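Local coordinates for ORF10 (Moritella marina, PDB 6RIW), which is the ketosynthase-chain length factor part of a polyunsaturated fatty acid synthase, and probably condenses acyl units held on acyl carrier protein, at residues P302-Y315 and G338-R352. Residues are numbered along the deposited sequence; the frame is centred on the assembly and turned at random.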
loop_
_atom_site.group_PDB
_atom_site.type_symbol
_atom_site.label_atom_id
_atom_site.label_comp_id
_atom_site.label_asym_id
_atom_site.label_seq_id
_atom_site.Cartn_x
_atom_site.Cartn_y
_atom_site.Cartn_z
ATOM N N PRO A 302 -10.812 -11.972 -12.907
ATOM C CA PRO A 302 -9.889 -11.635 -13.998
ATOM C C PRO A 302 -10.601 -11.517 -15.337
ATOM O O PRO A 302 -11.638 -12.140 -15.579
ATOM C CB PRO A 302 -8.914 -12.815 -14.010
ATOM C CG PRO A 302 -9.748 -13.963 -13.492
ATOM C CD PRO A 302 -10.688 -13.379 -12.481
ATOM N N ASN A 303 -10.014 -10.699 -16.208
ATOM C CA ASN A 303 -10.539 -10.404 -17.537
ATOM C C ASN A 303 -9.508 -10.860 -18.555
ATOM O O ASN A 303 -8.372 -10.375 -18.552
ATOM C CB ASN A 303 -10.824 -8.906 -17.685
ATOM C CG ASN A 303 -11.655 -8.569 -18.913
ATOM O OD1 ASN A 303 -11.564 -9.234 -19.946
ATOM N ND2 ASN A 303 -12.460 -7.506 -18.807
ATOM N N THR A 304 -9.893 -11.793 -19.425
ATOM C CA THR A 304 -8.911 -12.307 -20.371
ATOM C C THR A 304 -8.375 -11.208 -21.293
ATOM O O THR A 304 -7.224 -11.289 -21.734
ATOM C CB THR A 304 -9.509 -13.467 -21.180
ATOM O OG1 THR A 304 -8.489 -14.052 -22.009
ATOM C CG2 THR A 304 -10.676 -12.987 -22.042
ATOM N N LYS A 305 -9.155 -10.153 -21.557
ATOM C CA LYS A 305 -8.676 -9.121 -22.485
ATOM C C LYS A 305 -7.438 -8.409 -21.941
ATOM O O LYS A 305 -6.496 -8.132 -22.693
ATOM C CB LYS A 305 -9.781 -8.108 -22.807
ATOM C CG LYS A 305 -10.147 -7.151 -21.667
ATOM C CD LYS A 305 -11.460 -6.388 -21.911
ATOM C CE LYS A 305 -11.226 -5.023 -22.510
ATOM N NZ LYS A 305 -11.195 -3.975 -21.435
ATOM N N GLY A 306 -7.413 -8.113 -20.636
ATOM C CA GLY A 306 -6.240 -7.470 -20.066
ATOM C C GLY A 306 -5.035 -8.382 -20.017
ATOM O O GLY A 306 -3.893 -7.915 -20.116
ATOM N N GLN A 307 -5.259 -9.692 -19.847
ATOM C CA GLN A 307 -4.143 -10.631 -19.799
ATOM C C GLN A 307 -3.492 -10.800 -21.163
ATOM O O GLN A 307 -2.263 -10.802 -21.269
ATOM C CB GLN A 307 -4.618 -11.979 -19.258
ATOM C CG GLN A 307 -5.251 -11.843 -17.851
ATOM C CD GLN A 307 -5.713 -13.173 -17.286
ATOM O OE1 GLN A 307 -5.725 -14.189 -17.997
ATOM N NE2 GLN A 307 -6.114 -13.176 -16.005
ATOM N N VAL A 308 -4.290 -11.002 -22.212
ATOM C CA VAL A 308 -3.709 -11.033 -23.552
ATOM C C VAL A 308 -2.963 -9.730 -23.832
ATOM O O VAL A 308 -1.846 -9.739 -24.358
ATOM C CB VAL A 308 -4.808 -11.305 -24.604
ATOM C CG1 VAL A 308 -4.261 -11.107 -26.028
ATOM C CG2 VAL A 308 -5.381 -12.716 -24.425
ATOM N N LEU A 309 -3.542 -8.591 -23.429
ATOM C CA LEU A 309 -2.883 -7.315 -23.689
ATOM C C LEU A 309 -1.507 -7.242 -23.031
ATOM O O LEU A 309 -0.544 -6.782 -23.651
ATOM C CB LEU A 309 -3.765 -6.158 -23.226
ATOM C CG LEU A 309 -3.164 -4.755 -23.364
ATOM C CD1 LEU A 309 -2.897 -4.359 -24.841
ATOM C CD2 LEU A 309 -4.058 -3.725 -22.675
ATOM N N VAL A 310 -1.384 -7.679 -21.772
ATOM C CA VAL A 310 -0.071 -7.567 -21.135
ATOM C C VAL A 310 0.945 -8.494 -21.809
ATOM O O VAL A 310 2.134 -8.159 -21.895
ATOM C CB VAL A 310 -0.159 -7.807 -19.610
ATOM C CG1 VAL A 310 -0.164 -9.291 -19.260
ATOM C CG2 VAL A 310 0.998 -7.112 -18.911
ATOM N N TYR A 311 0.504 -9.651 -22.322
ATOM C CA TYR A 311 1.406 -10.504 -23.096
ATOM C C TYR A 311 1.913 -9.773 -24.332
ATOM O O TYR A 311 3.109 -9.788 -24.627
ATOM C CB TYR A 311 0.711 -11.794 -23.542
ATOM C CG TYR A 311 0.233 -12.720 -22.462
ATOM C CD1 TYR A 311 0.953 -12.911 -21.291
ATOM C CD2 TYR A 311 -0.943 -13.424 -22.633
ATOM C CE1 TYR A 311 0.494 -13.781 -20.308
ATOM C CE2 TYR A 311 -1.400 -14.291 -21.685
ATOM C CZ TYR A 311 -0.687 -14.473 -20.522
ATOM O OH TYR A 311 -1.193 -15.331 -19.579
ATOM N N GLU A 312 0.996 -9.169 -25.092
ATOM C CA GLU A 312 1.388 -8.448 -26.295
ATOM C C GLU A 312 2.398 -7.362 -25.962
ATOM O O GLU A 312 3.461 -7.277 -26.587
ATOM C CB GLU A 312 0.158 -7.848 -26.976
ATOM C CG GLU A 312 -0.790 -8.897 -27.523
ATOM C CD GLU A 312 -2.152 -8.340 -27.880
ATOM O OE1 GLU A 312 -2.443 -7.185 -27.507
ATOM O OE2 GLU A 312 -2.935 -9.064 -28.540
ATOM N N ARG A 313 2.106 -6.562 -24.925
ATOM C CA ARG A 313 2.994 -5.467 -24.546
ATOM C C ARG A 313 4.339 -5.976 -24.057
ATOM O O ARG A 313 5.358 -5.324 -24.290
ATOM C CB ARG A 313 2.330 -4.594 -23.463
ATOM C CG ARG A 313 1.149 -3.780 -23.940
ATOM C CD ARG A 313 0.586 -2.936 -22.788
ATOM N NE ARG A 313 -0.438 -1.990 -23.214
ATOM C CZ ARG A 313 -1.253 -1.365 -22.365
ATOM N NH1 ARG A 313 -1.143 -1.600 -21.056
ATOM N NH2 ARG A 313 -2.168 -0.518 -22.811
ATOM N N ALA A 314 4.372 -7.142 -23.399
ATOM C CA ALA A 314 5.617 -7.631 -22.815
ATOM C C ALA A 314 6.583 -8.134 -23.878
ATOM O O ALA A 314 7.787 -7.846 -23.819
ATOM C CB ALA A 314 5.330 -8.751 -21.806
ATOM N N TYR A 315 6.091 -8.926 -24.834
ATOM C CA TYR A 315 7.005 -9.461 -25.843
ATOM C C TYR A 315 7.427 -8.385 -26.831
ATOM O O TYR A 315 8.559 -8.412 -27.323
ATOM C CB TYR A 315 6.377 -10.690 -26.521
ATOM C CG TYR A 315 6.410 -11.816 -25.523
ATOM C CD1 TYR A 315 7.595 -12.521 -25.291
ATOM C CD2 TYR A 315 5.308 -12.091 -24.716
ATOM C CE1 TYR A 315 7.663 -13.503 -24.325
ATOM C CE2 TYR A 315 5.363 -13.081 -23.744
ATOM C CZ TYR A 315 6.543 -13.778 -23.550
ATOM O OH TYR A 315 6.603 -14.749 -22.571
ATOM N N GLY A 338 -10.177 -18.302 -12.015
ATOM C CA GLY A 338 -8.910 -17.706 -12.427
ATOM C C GLY A 338 -7.996 -18.661 -13.183
ATOM O O GLY A 338 -7.301 -18.255 -14.120
ATOM N N ASP A 339 -7.957 -19.932 -12.773
ATOM C CA ASP A 339 -7.121 -20.890 -13.489
ATOM C C ASP A 339 -7.581 -21.018 -14.944
ATOM O O ASP A 339 -6.759 -21.013 -15.869
ATOM C CB ASP A 339 -7.146 -22.256 -12.784
ATOM C CG ASP A 339 -6.325 -22.288 -11.461
ATOM O OD1 ASP A 339 -5.906 -21.207 -10.938
ATOM O OD2 ASP A 339 -6.122 -23.424 -10.931
ATOM N N ASN A 340 -8.902 -21.079 -15.167
ATOM C CA ASN A 340 -9.424 -21.251 -16.524
ATOM C C ASN A 340 -9.240 -19.992 -17.367
ATOM O O ASN A 340 -8.961 -20.084 -18.571
ATOM C CB ASN A 340 -10.904 -21.643 -16.478
ATOM C CG ASN A 340 -11.115 -23.069 -15.986
ATOM O OD1 ASN A 340 -10.910 -24.019 -16.729
ATOM N ND2 ASN A 340 -11.509 -23.219 -14.722
ATOM N N VAL A 341 -9.408 -18.808 -16.766
ATOM C CA VAL A 341 -9.204 -17.574 -17.524
ATOM C C VAL A 341 -7.753 -17.447 -17.966
ATOM O O VAL A 341 -7.475 -17.081 -19.115
ATOM C CB VAL A 341 -9.664 -16.344 -16.717
ATOM C CG1 VAL A 341 -9.216 -15.059 -17.420
ATOM C CG2 VAL A 341 -11.178 -16.332 -16.572
ATOM N N GLU A 342 -6.798 -17.740 -17.071
ATOM C CA GLU A 342 -5.392 -17.643 -17.450
ATOM C C GLU A 342 -5.045 -18.650 -18.545
ATOM O O GLU A 342 -4.255 -18.347 -19.451
ATOM C CB GLU A 342 -4.479 -17.844 -16.232
ATOM C CG GLU A 342 -2.975 -17.841 -16.595
ATOM C CD GLU A 342 -2.031 -17.814 -15.379
ATOM O OE1 GLU A 342 -2.455 -18.230 -14.275
ATOM O OE2 GLU A 342 -0.868 -17.366 -15.535
ATOM N N LEU A 343 -5.621 -19.858 -18.482
ATOM C CA LEU A 343 -5.364 -20.835 -19.539
ATOM C C LEU A 343 -5.957 -20.371 -20.866
ATOM O O LEU A 343 -5.363 -20.592 -21.927
ATOM C CB LEU A 343 -5.921 -22.206 -19.148
ATOM C CG LEU A 343 -5.092 -22.975 -18.117
ATOM C CD1 LEU A 343 -5.883 -24.138 -17.500
ATOM C CD2 LEU A 343 -3.796 -23.460 -18.753
ATOM N N ARG A 344 -7.111 -19.709 -20.823
ATOM C CA ARG A 344 -7.690 -19.166 -22.049
ATOM C C ARG A 344 -6.812 -18.066 -22.625
ATOM O O ARG A 344 -6.554 -18.039 -23.838
ATOM C CB ARG A 344 -9.101 -18.646 -21.775
ATOM C CG ARG A 344 -9.715 -17.856 -22.932
ATOM C CD ARG A 344 -11.166 -17.517 -22.673
ATOM N NE ARG A 344 -11.782 -16.790 -23.790
ATOM C CZ ARG A 344 -12.884 -16.043 -23.688
ATOM N NH1 ARG A 344 -13.504 -15.913 -22.522
ATOM N NH2 ARG A 344 -13.369 -15.413 -24.752
ATOM N N SER A 345 -6.350 -17.146 -21.766
ATOM C CA SER A 345 -5.478 -16.061 -22.204
ATOM C C SER A 345 -4.229 -16.598 -22.875
ATOM O O SER A 345 -3.821 -16.111 -23.934
ATOM C CB SER A 345 -5.087 -15.195 -21.003
ATOM O OG SER A 345 -6.227 -14.553 -20.485
ATOM N N MET A 346 -3.591 -17.594 -22.262
ATOM C CA MET A 346 -2.367 -18.129 -22.842
ATOM C C MET A 346 -2.656 -18.867 -24.140
ATOM O O MET A 346 -1.846 -18.830 -25.073
ATOM C CB MET A 346 -1.682 -19.048 -21.849
ATOM C CG MET A 346 -1.241 -18.339 -20.584
ATOM S SD MET A 346 0.055 -19.279 -19.772
ATOM C CE MET A 346 -1.006 -20.410 -18.852
ATOM N N GLU A 347 -3.799 -19.545 -24.210
ATOM C CA GLU A 347 -4.177 -20.217 -25.451
ATOM C C GLU A 347 -4.361 -19.200 -26.570
ATOM O O GLU A 347 -3.808 -19.354 -27.668
ATOM C CB GLU A 347 -5.459 -21.023 -25.234
ATOM C CG GLU A 347 -6.168 -21.427 -26.528
ATOM C CD GLU A 347 -7.517 -22.042 -26.259
ATOM O OE1 GLU A 347 -7.549 -23.208 -25.804
ATOM O OE2 GLU A 347 -8.539 -21.355 -26.483
ATOM N N THR A 348 -5.098 -18.123 -26.285
ATOM C CA THR A 348 -5.333 -17.089 -27.285
ATOM C C THR A 348 -4.026 -16.531 -27.834
ATOM O O THR A 348 -3.867 -16.386 -29.051
ATOM C CB THR A 348 -6.174 -15.976 -26.678
ATOM O OG1 THR A 348 -7.458 -16.500 -26.321
ATOM C CG2 THR A 348 -6.325 -14.816 -27.653
ATOM N N PHE A 349 -3.068 -16.238 -26.952
ATOM C CA PHE A 349 -1.856 -15.533 -27.364
ATOM C C PHE A 349 -0.849 -16.465 -28.024
ATOM O O PHE A 349 -0.377 -16.192 -29.133
ATOM C CB PHE A 349 -1.224 -14.840 -26.150
ATOM C CG PHE A 349 0.008 -14.045 -26.475
ATOM C CD1 PHE A 349 -0.081 -12.856 -27.198
ATOM C CD2 PHE A 349 1.252 -14.477 -26.055
ATOM C CE1 PHE A 349 1.058 -12.125 -27.495
ATOM C CE2 PHE A 349 2.384 -13.749 -26.345
ATOM C CZ PHE A 349 2.285 -12.566 -27.062
ATOM N N PHE A 350 -0.492 -17.569 -27.360
ATOM C CA PHE A 350 0.591 -18.397 -27.885
ATOM C C PHE A 350 0.168 -19.262 -29.069
ATOM O O PHE A 350 1.034 -19.705 -29.837
ATOM C CB PHE A 350 1.180 -19.262 -26.776
ATOM C CG PHE A 350 2.032 -18.480 -25.818
ATOM C CD1 PHE A 350 3.320 -18.115 -26.169
ATOM C CD2 PHE A 350 1.522 -18.071 -24.592
ATOM C CE1 PHE A 350 4.108 -17.391 -25.301
ATOM C CE2 PHE A 350 2.301 -17.324 -23.724
ATOM C CZ PHE A 350 3.592 -16.986 -24.076
ATOM N N SER A 351 -1.128 -19.498 -29.256
ATOM C CA SER A 351 -1.540 -20.217 -30.458
ATOM C C SER A 351 -1.270 -19.411 -31.726
ATOM O O SER A 351 -1.141 -20.007 -32.803
ATOM C CB SER A 351 -3.013 -20.619 -30.354
ATOM O OG SER A 351 -3.874 -19.510 -30.463
ATOM N N ARG A 352 -1.125 -18.082 -31.616
ATOM C CA ARG A 352 -0.800 -17.253 -32.777
ATOM C C ARG A 352 0.554 -17.606 -33.373
ATOM O O ARG A 352 0.802 -17.333 -34.555
ATOM C CB ARG A 352 -0.803 -15.766 -32.394
ATOM C CG ARG A 352 -2.131 -15.242 -31.918
ATOM C CD ARG A 352 -1.994 -13.857 -31.272
ATOM N NE ARG A 352 -3.292 -13.396 -30.782
ATOM C CZ ARG A 352 -3.491 -12.266 -30.112
ATOM N NH1 ARG A 352 -2.469 -11.456 -29.846
ATOM N NH2 ARG A 352 -4.715 -11.942 -29.725
HETATM O O HOH W 1 -8.701 -14.846 -24.575
HETATM O O HOH W 2 -6.456 -15.464 -14.118
HETATM O O HOH W 3 0.280 -16.668 -17.748
HETATM O O HOH W 4 -5.587 -9.414 -28.765
#
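Phe349 turns one ring face to Tyr311, whose CB stands 3.6 Å from the Phe349 ring centroid, almost on the ring normal. This is a CH-pi contact. With chi1 at -178°, the Phe349 ring swings away from its own backbone N and across to the other helix. Phe350 CD2 meets the Phe349 ring at its edge, while Phe349 CD2 lies over the centre of one Phe350 face. The Tyr311 and Phe349 rings lie oblique, and the Tyr315 ring is near parallel to Phe349 but slid off it, with centroids 5.8 Å apart. Tyr315 OH, hydrogen-bonded to His446 NE2, comes to the edge of the Phe350 ring. Gln307 O lies above one Tyr311 face, toward the rim, and Ser345 O is at that ring's edge.

The Arg352 guanidinium receives Glu312 in its plane. The salt bridge from Arg352 NH1 to Glu312 OE2 is 2.8 Å and nearly straight (176°). Glu312 OE2 accepts with its anti lone pair, the one away from the other carboxylate oxygen. A water also links Glu312 OE2 to Arg352 NH2. Thr304 CG2 sits over one face of the Arg344 guanidinium.

Ser345 is a knob among Thr304, Gln307, Val308 and Tyr311. Ser345 OG donates to Gln307 OE1 at 2.6 Å, from off the Gln307 carbonyl plane. Thr304 OG1 lies 2.8 Å from Ser345 OG and also meets a water shared with Thr348 OG1. Pro302 CG packs on Val341 CB at 4.0 Å.

Strand 432-439 lies against Gln307, Tyr311 and Glu342. Helix segments 304-315 and 338-350 cross at -44°, with axes 8.9 Å apart at closest approach. They form a helix pair in the C-terminal half of the ketosynthase, within its thiolase-like fold.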